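Side-chain contacts in poly-beta-hydroxybuterate polymerase (PDB 5T6O), which probably joins hydroxybutyryl units from coenzyme A thioesters into the storage polyester polyhydroxybutyrate, this chain being the catalytic domain of the synthase: residues A[15-18]-A[24-27]; A[180-185]-A[236-241]. The protein carries 1 engineered substitution. One frame throughout, in Å; residues are numbered along the deposited sequence.

Interaction 1. Residues A[15-18]-A[24-27]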
loop_
_atom_site.group_PDB
_atom_site.type_symbol
_atom_site.label_atom_id
_atom_site.label_comp_id
_atom_site.label_asym_id
_atom_site.label_seq_id
_atom_site.Cartn_x
_atom_site.Cartn_y
_atom_site.Cartn_z
ATOM N N ALA A 15 -2.763 -1.502 -46.484
ATOM C CA ALA A 15 -4.029 -1.821 -47.131
ATOM C C ALA A 15 -4.823 -2.785 -46.263
ATOM O O ALA A 15 -4.252 -3.635 -45.573
ATOM C CB ALA A 15 -3.823 -2.446 -48.517
ATOM N N VAL A 16 -6.147 -2.635 -46.285
ATOM C CA VAL A 16 -7.020 -3.706 -45.809
ATOM C C VAL A 16 -6.944 -4.857 -46.803
ATOM O O VAL A 16 -7.161 -4.661 -48.007
ATOM C CB VAL A 16 -8.473 -3.213 -45.669
ATOM C CG1 VAL A 16 -9.423 -4.375 -45.311
ATOM C CG2 VAL A 16 -8.599 -2.063 -44.659
ATOM N N VAL A 17 -6.639 -6.061 -46.312
ATOM C CA VAL A 17 -6.568 -7.250 -47.160
ATOM C C VAL A 17 -7.663 -8.262 -46.845
ATOM O O VAL A 17 -7.784 -9.273 -47.555
ATOM C CB VAL A 17 -5.174 -7.919 -47.102
ATOM C CG1 VAL A 17 -4.104 -7.005 -47.709
ATOM C CG2 VAL A 17 -4.775 -8.308 -45.664
ATOM N N PHE A 18 -8.474 -8.019 -45.821
ATOM C CA PHE A 18 -9.535 -8.940 -45.443
ATOM C C PHE A 18 -10.477 -8.194 -44.513
ATOM O O PHE A 18 -10.042 -7.343 -43.733
ATOM C CB PHE A 18 -8.987 -10.194 -44.737
ATOM C CG PHE A 18 -10.068 -11.076 -44.159
ATOM C CD1 PHE A 18 -10.758 -11.954 -44.971
ATOM C CD2 PHE A 18 -10.411 -11.004 -42.806
ATOM C CE1 PHE A 18 -11.773 -12.755 -44.452
ATOM C CE2 PHE A 18 -11.438 -11.811 -42.279
ATOM C CZ PHE A 18 -12.107 -12.683 -43.105
ATOM N N GLN A 24 -11.203 -5.762 -39.668
ATOM C CA GLN A 24 -10.438 -5.669 -40.904
ATOM C C GLN A 24 -8.993 -6.062 -40.626
ATOM O O GLN A 24 -8.415 -5.654 -39.612
ATOM C CB GLN A 24 -10.466 -4.250 -41.471
ATOM C CG GLN A 24 -11.820 -3.831 -42.009
ATOM C CD GLN A 24 -11.800 -2.445 -42.589
ATOM O OE1 GLN A 24 -11.343 -1.489 -41.943
ATOM N NE2 GLN A 24 -12.275 -2.323 -43.836
ATOM N N LEU A 25 -8.403 -6.851 -41.518
ATOM C CA LEU A 25 -6.988 -7.176 -41.407
ATOM C C LEU A 25 -6.193 -6.162 -42.221
ATOM O O LEU A 25 -6.394 -6.050 -43.432
ATOM C CB LEU A 25 -6.688 -8.588 -41.901
ATOM C CG LEU A 25 -5.252 -9.037 -41.576
ATOM C CD1 LEU A 25 -5.058 -9.184 -40.076
ATOM C CD2 LEU A 25 -4.935 -10.348 -42.296
ATOM N N LEU A 26 -5.324 -5.402 -41.554
ATOM C CA LEU A 26 -4.415 -4.507 -42.263
ATOM C C LEU A 26 -3.089 -5.205 -42.522
ATOM O O LEU A 26 -2.625 -6.009 -41.713
ATOM C CB LEU A 26 -4.146 -3.230 -41.464
ATOM C CG LEU A 26 -5.352 -2.457 -40.909
ATOM C CD1 LEU A 26 -4.912 -1.102 -40.329
ATOM C CD2 LEU A 26 -6.408 -2.267 -41.952
ATOM N N GLN A 27 -2.476 -4.882 -43.661
ATOM C CA GLN A 27 -1.108 -5.286 -43.974
ATOM C C GLN A 27 -0.358 -4.033 -44.385
ATOM O O GLN A 27 -0.835 -3.284 -45.239
ATOM C CB GLN A 27 -1.034 -6.320 -45.110
ATOM C CG GLN A 27 0.407 -6.737 -45.443
ATOM C CD GLN A 27 0.494 -7.746 -46.580
ATOM O OE1 GLN A 27 1.590 -8.079 -47.061
ATOM N NE2 GLN A 27 -0.656 -8.231 -47.029
#
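V16 and L26 face each other across two antiparallel strands, and their methyls are pressed together: V16 CG2 to L26 CD2 is 3.5 Å, tighter than ordinary van der Waals contact. V16 also meets the Q24 side chain, which crosses it at about a right angle, and NE2 of Q24 lies 3.8 Å from CG1 of V16. CG1 of V17, set anti to the carbonyl carbon by chi1 of -66°, meets CB of Q27, while CG2, between backbone N and carbonyl carbon, lies 3.9 Å from CD2 of L25.

The backbones tie all this together. A15 and Q27 exchange a pair of bonds, each 2.9 Å between N of one and O of the other. Beyond them the register slips, because L25 serves two residues: its O takes the bond from V17 N at 2.9 Å, and its N gives one to F18 O at 2.8 Å. With psi of V17 near -4°, away from the extended strand, this resembles a classic beta bulge, although F18 N, which in that motif would share L25 O, finds no partner.

Further out, E19 and E378 accept bonds from Q24 NE2 and the Y384 backbone N bonds to OE1, fixing the amide's rotation. L25 also packs on V103 of helix 89-108. The strands form a tight beta hairpin with a bulge-like irregularity, set near one edge of the alpha/beta hydrolase sheet.

Interaction 2. Residues A[180-185]-A[236-241]. With SO4 (sulfate ion), chain D.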
loop_
_atom_site.group_PDB
_atom_site.type_symbol
_atom_site.label_atom_id
_atom_site.label_comp_id
_atom_site.label_asym_id
_atom_site.label_seq_id
_atom_site.Cartn_x
_atom_site.Cartn_y
_atom_site.Cartn_z
ATOM N N ALA A 180 -25.990 -15.962 -13.548
ATOM C CA ALA A 180 -26.959 -15.702 -14.604
ATOM C C ALA A 180 -26.218 -15.583 -15.935
ATOM O O ALA A 180 -25.263 -14.803 -16.035
ATOM C CB ALA A 180 -27.741 -14.429 -14.304
ATOM N N PRO A 181 -26.605 -16.343 -16.963
ATOM C CA PRO A 181 -25.772 -16.437 -18.168
ATOM C C PRO A 181 -25.603 -15.089 -18.860
ATOM O O PRO A 181 -26.539 -14.286 -18.943
ATOM C CB PRO A 181 -26.537 -17.431 -19.048
ATOM C CG PRO A 181 -27.313 -18.255 -18.093
ATOM C CD PRO A 181 -27.711 -17.316 -16.981
ATOM N N CYS A 182 -24.376 -14.851 -19.341
ATOM C CA CYS A 182 -24.089 -13.633 -20.093
ATOM C C CYS A 182 -24.909 -13.568 -21.366
ATOM O O CYS A 182 -25.188 -12.474 -21.863
ATOM C CB CYS A 182 -22.602 -13.552 -20.436
ATOM S SG CYS A 182 -21.558 -13.259 -19.005
ATOM N N ALA A 183 -25.283 -14.726 -21.917
ATOM C CA ALA A 183 -26.047 -14.761 -23.161
ATOM C C ALA A 183 -27.423 -14.134 -23.021
ATOM O O ALA A 183 -28.100 -13.934 -24.034
ATOM C CB ALA A 183 -26.197 -16.205 -23.647
ATOM N N LEU A 184 -27.867 -13.848 -21.801
ATOM C CA LEU A 184 -29.182 -13.251 -21.616
ATOM C C LEU A 184 -29.177 -11.742 -21.823
ATOM O O LEU A 184 -30.254 -11.137 -21.899
ATOM C CB LEU A 184 -29.720 -13.603 -20.220
ATOM C CG LEU A 184 -30.053 -15.085 -20.028
ATOM C CD1 LEU A 184 -30.616 -15.344 -18.630
ATOM C CD2 LEU A 184 -31.028 -15.572 -21.089
ATOM N N LEU A 185 -28.001 -11.132 -21.936
ATOM C CA LEU A 185 -27.867 -9.698 -22.128
ATOM C C LEU A 185 -27.776 -9.358 -23.607
ATOM O O LEU A 185 -27.220 -10.112 -24.406
ATOM C CB LEU A 185 -26.605 -9.180 -21.434
ATOM C CG LEU A 185 -26.520 -9.479 -19.946
ATOM C CD1 LEU A 185 -25.347 -8.725 -19.360
ATOM C CD2 LEU A 185 -27.811 -9.091 -19.252
ATOM N N TRP A 236 -20.214 -10.150 -24.454
ATOM C CA TRP A 236 -18.754 -10.096 -24.435
ATOM C C TRP A 236 -18.248 -9.419 -23.170
ATOM O O TRP A 236 -17.367 -9.933 -22.471
ATOM C CB TRP A 236 -18.259 -9.334 -25.671
ATOM C CG TRP A 236 -16.757 -9.409 -25.873
ATOM C CD1 TRP A 236 -16.097 -10.241 -26.718
ATOM C CD2 TRP A 236 -15.749 -8.631 -25.207
ATOM N NE1 TRP A 236 -14.746 -10.027 -26.641
ATOM C CE2 TRP A 236 -14.502 -9.050 -25.711
ATOM C CE3 TRP A 236 -15.780 -7.617 -24.244
ATOM C CZ2 TRP A 236 -13.297 -8.502 -25.276
ATOM C CZ3 TRP A 236 -14.576 -7.065 -23.815
ATOM C CH2 TRP A 236 -13.352 -7.516 -24.327
ATOM N N TYR A 237 -18.769 -8.230 -22.896
ATOM C CA TYR A 237 -18.383 -7.465 -21.714
ATOM C C TYR A 237 -18.722 -8.229 -20.437
ATOM O O TYR A 237 -17.935 -8.252 -19.484
ATOM C CB TYR A 237 -19.091 -6.105 -21.809
ATOM C CG TYR A 237 -18.955 -5.090 -20.693
ATOM C CD1 TYR A 237 -17.921 -5.131 -19.778
ATOM C CD2 TYR A 237 -19.890 -4.061 -20.580
ATOM C CE1 TYR A 237 -17.829 -4.184 -18.764
ATOM C CE2 TYR A 237 -19.806 -3.115 -19.579
ATOM C CZ TYR A 237 -18.782 -3.185 -18.665
ATOM O OH TYR A 237 -18.703 -2.238 -17.662
ATOM N N CYS A 238 -19.884 -8.888 -20.412
ATOM C CA CYS A 238 -20.276 -9.704 -19.265
ATOM C C CYS A 238 -19.265 -10.817 -19.011
ATOM O O CYS A 238 -18.806 -11.018 -17.877
ATOM C CB CYS A 238 -21.675 -10.277 -19.522
ATOM S SG CYS A 238 -22.282 -11.473 -18.305
ATOM N N TRP A 239 -18.908 -11.555 -20.063
ATOM C CA TRP A 239 -17.990 -12.685 -19.916
ATOM C C TRP A 239 -16.623 -12.214 -19.451
ATOM O O TRP A 239 -16.031 -12.790 -18.533
ATOM C CB TRP A 239 -17.871 -13.435 -21.248
ATOM C CG TRP A 239 -17.129 -14.736 -21.180
ATOM C CD1 TRP A 239 -17.673 -15.991 -21.165
ATOM C CD2 TRP A 239 -15.705 -14.917 -21.122
ATOM N NE1 TRP A 239 -16.676 -16.939 -21.099
ATOM C CE2 TRP A 239 -15.463 -16.306 -21.067
ATOM C CE3 TRP A 239 -14.616 -14.043 -21.105
ATOM C CZ2 TRP A 239 -14.175 -16.839 -20.997
ATOM C CZ3 TRP A 239 -13.339 -14.576 -21.034
ATOM C CH2 TRP A 239 -13.135 -15.962 -20.980
ATOM N N TYR A 240 -16.100 -11.165 -20.090
ATOM C CA TYR A 240 -14.792 -10.634 -19.714
ATOM C C TYR A 240 -14.767 -10.199 -18.252
ATOM O O TYR A 240 -13.883 -10.603 -17.488
ATOM C CB TYR A 240 -14.453 -9.476 -20.651
ATOM C CG TYR A 240 -13.083 -8.876 -20.447
ATOM C CD1 TYR A 240 -11.943 -9.676 -20.436
ATOM C CD2 TYR A 240 -12.931 -7.508 -20.300
ATOM C CE1 TYR A 240 -10.687 -9.117 -20.256
ATOM C CE2 TYR A 240 -11.677 -6.942 -20.115
ATOM C CZ TYR A 240 -10.564 -7.750 -20.097
ATOM O OH TYR A 240 -9.318 -7.179 -19.914
ATOM N N LEU A 241 -15.753 -9.404 -17.828
ATOM C CA LEU A 241 -15.801 -8.962 -16.435
ATOM C C LEU A 241 -15.922 -10.147 -15.481
ATOM O O LEU A 241 -15.228 -10.208 -14.462
ATOM C CB LEU A 241 -16.980 -8.005 -16.242
ATOM C CG LEU A 241 -16.889 -6.824 -15.288
ATOM C CD1 LEU A 241 -15.670 -5.976 -15.615
ATOM C CD2 LEU A 241 -18.172 -5.993 -15.394
HETATM S S SO4 D . -21.224 -17.232 -19.079
HETATM O O1 SO4 D . -20.783 -18.606 -19.309
HETATM O O2 SO4 D . -20.756 -16.814 -17.753
HETATM O O3 SO4 D . -22.681 -17.127 -19.156
HETATM O O4 SO4 D . -20.692 -16.363 -20.129
#
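A disulfide joins C182 to C238, an uncommon link in a protein assigned to the cytoplasm. The bond length between the two SG atoms is 2.1 Å, and the torsion about it is -73°, close to the perpendicular arrangement that sulfur prefers. The two cysteines arrive from different backbones: C182 begins the short 3-10 turn 182-184, whereas C238 sits within helix 234-246. On the helix side, chi1 of 173° swings C238 SG anti to its own N, carrying it out to meet the turn.

Beside the bridge, CD1 of L185 rests 4.0 Å from CB of C238, and SG of C182 lies 4.3 Å from CB of W239. These are modest contacts, so the covalent bond does most of the joining.

A sulfate, probably from the crystallisation liquor, occupies the angle between the segments. The backbone N of C182 donates to its O3 at 2.8 Å, and its O4 sits at the edge of the W239 indole, near the ring plane and 3.2 Å from CD1. R242 and H243 also bond to the anion. On another side, V207 of the second subunit packs on C238, and Y206 of that subunit bonds to P181 O.

Chemically, the bridge fastens the loop to the helix beside the subunit interface, but only while oxidised; in the reducing cytoplasm both cysteines may well be thiols.

How the interactions relate
Interaction 1 comes first along the chain and closes before interaction 2 opens. Their centres are 30 Å apart, and the nearest atoms are about 14 Å from each other, so they do not touch. The hairpin belongs to the central mixed sheet, next to strand 72-77, whereas 180-185 and 236-241 are a loop and a helix outside that sheet. Helix 89-108 links them indirectly: V103 and I107 lie under the hairpin, while W89, at its other end, stacks on W239 and meets W236, which Y92 also touches. Interaction 1 has no neighbour from another chain; interaction 2 borders the second subunit. Interaction 1 is a buried part of the sheet near its edge, interaction 2 a partly buried link beside the subunit interface.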